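Local coordinates for protein Phenolphthiocerol/phthiocerol polyketide synthase subunit C (Mycobacterium tuberculosis H37Rv, PDB 8QZI) that probably carries the growing acyl chain on a phosphopantetheine arm, as the acyl carrier domain of a type I polyketide synthase making (phenol)phthiocerol lipids, at residues H74-P77 / L78-G82. Residues are numbered along the deposited sequence; the frame is centred on the assembly and turned at random.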
loop_
_atom_site.group_PDB
_atom_site.type_symbol
_atom_site.label_atom_id
_atom_site.label_comp_id
_atom_site.label_asym_id
_atom_site.label_seq_id
_atom_site.Cartn_x
_atom_site.Cartn_y
_atom_site.Cartn_z
ATOM N N HIS F 74 -10.058 19.969 8.806
ATOM C CA HIS F 74 -10.830 19.451 7.681
ATOM C C HIS F 74 -10.190 19.741 6.326
ATOM O O HIS F 74 -10.740 19.332 5.296
ATOM C CB HIS F 74 -12.258 20.027 7.726
ATOM C CG HIS F 74 -13.032 19.640 8.954
ATOM N ND1 HIS F 74 -14.131 18.807 8.912
ATOM C CD2 HIS F 74 -12.862 19.968 10.258
ATOM C CE1 HIS F 74 -14.602 18.636 10.136
ATOM N NE2 HIS F 74 -13.849 19.328 10.971
ATOM N N HIS F 75 -9.039 20.431 6.310
ATOM C CA HIS F 75 -8.291 20.773 5.103
ATOM C C HIS F 75 -6.898 20.145 5.111
ATOM O O HIS F 75 -5.973 20.672 4.488
ATOM C CB HIS F 75 -8.174 22.290 4.944
ATOM C CG HIS F 75 -9.473 22.980 4.658
ATOM N ND1 HIS F 75 -10.636 22.298 4.373
ATOM C CD2 HIS F 75 -9.788 24.297 4.609
ATOM C CE1 HIS F 75 -11.613 23.164 4.164
ATOM N NE2 HIS F 75 -11.126 24.384 4.300
ATOM N N ARG F 76 -6.730 19.023 5.811
ATOM C CA ARG F 76 -5.431 18.374 5.984
ATOM C C ARG F 76 -5.416 17.024 5.277
ATOM O O ARG F 76 -6.234 16.148 5.611
ATOM C CB ARG F 76 -5.116 18.196 7.474
ATOM C CG ARG F 76 -3.824 17.441 7.776
ATOM C CD ARG F 76 -2.779 18.340 8.438
ATOM N NE ARG F 76 -1.899 17.589 9.335
ATOM C CZ ARG F 76 -2.084 17.484 10.650
ATOM N NH1 ARG F 76 -3.113 18.088 11.227
ATOM N NH2 ARG F 76 -1.243 16.775 11.387
ATOM N N PRO F 77 -4.524 16.796 4.310
ATOM C CA PRO F 77 -4.445 15.467 3.685
ATOM C C PRO F 77 -4.040 14.412 4.705
ATOM O O PRO F 77 -3.031 14.549 5.400
ATOM C CB PRO F 77 -3.380 15.648 2.594
ATOM C CG PRO F 77 -3.350 17.131 2.329
ATOM C CD PRO F 77 -3.626 17.767 3.660
ATOM N N LEU F 78 -4.841 13.354 4.795
ATOM C CA LEU F 78 -4.631 12.352 5.830
ATOM C C LEU F 78 -3.581 11.310 5.454
ATOM O O LEU F 78 -3.319 10.402 6.252
ATOM C CB LEU F 78 -5.962 11.681 6.185
ATOM C CG LEU F 78 -6.887 12.598 6.995
ATOM C CD1 LEU F 78 -7.713 11.818 8.008
ATOM C CD2 LEU F 78 -6.068 13.673 7.689
ATOM N N GLU F 79 -2.985 11.415 4.262
ATOM C CA GLU F 79 -1.712 10.749 4.009
ATOM C C GLU F 79 -0.633 11.253 4.958
ATOM O O GLU F 79 0.281 10.501 5.324
ATOM C CB GLU F 79 -1.289 10.978 2.559
ATOM C CG GLU F 79 0.198 10.796 2.318
ATOM C CD GLU F 79 0.650 11.357 0.983
ATOM O OE1 GLU F 79 0.137 12.423 0.576
ATOM O OE2 GLU F 79 1.513 10.727 0.338
ATOM N N THR F 80 -0.724 12.523 5.365
ATOM C CA THR F 80 0.182 13.145 6.323
ATOM C C THR F 80 -0.184 12.850 7.777
ATOM O O THR F 80 0.608 13.163 8.674
ATOM C CB THR F 80 0.196 14.661 6.102
ATOM O OG1 THR F 80 -0.958 15.234 6.717
ATOM C CG2 THR F 80 0.162 14.986 4.608
ATOM N N LEU F 81 -1.361 12.273 8.027
ATOM C CA LEU F 81 -1.805 11.865 9.354
ATOM C C LEU F 81 -1.476 10.412 9.667
ATOM O O LEU F 81 -2.012 9.861 10.637
ATOM C CB LEU F 81 -3.308 12.085 9.501
ATOM C CG LEU F 81 -3.663 13.166 10.512
ATOM C CD1 LEU F 81 -3.054 14.478 10.067
ATOM C CD2 LEU F 81 -5.170 13.285 10.682
ATOM N N GLY F 82 -0.642 9.771 8.852
ATOM C CA GLY F 82 -0.230 8.409 9.118
ATOM C C GLY F 82 -1.284 7.370 8.844
ATOM O O GLY F 82 -1.236 6.287 9.432
#
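T80 turns back on P77 and gives its carbonyl oxygen two hydrogen bonds, one from the backbone and one from the hydroxyl. T80 N reaches P77 O at 3.1 Å, closing a type I beta turn from P77 to T80 and coming in from above the carbonyl plane. T80 OG1 donates its proton to P77 O at a short 2.5 Å, almost in line with the carbonyl bond (171°). It can do so because chi1 of 80° sets T80 OG1 between the backbone N and the carbonyl carbon, while T80 CG2 lies 4.1 Å from P77 CB. This turn sits in the loop between helices 52-66 and 85-98, and past it the chain goes on, from G82, into the Gly-Leu-Asp-Ser sequence whose serine, as in related carrier proteins, probably bears the phosphopantetheine. R76 extends with CG opposite its backbone N (chi1 176°), then bends at chi2; R76 NE passes obliquely by T80 OG1 at 3.6 Å, too far to bond. The R76 side chain crosses that of L81 at about a right angle, and L81 CD1 lies over one face of the guanidinium, displaced toward the rim. L78 and L81 also meet I72. E79, near bound coenzyme A, pairs outward with a basic side chain of another protein's chain.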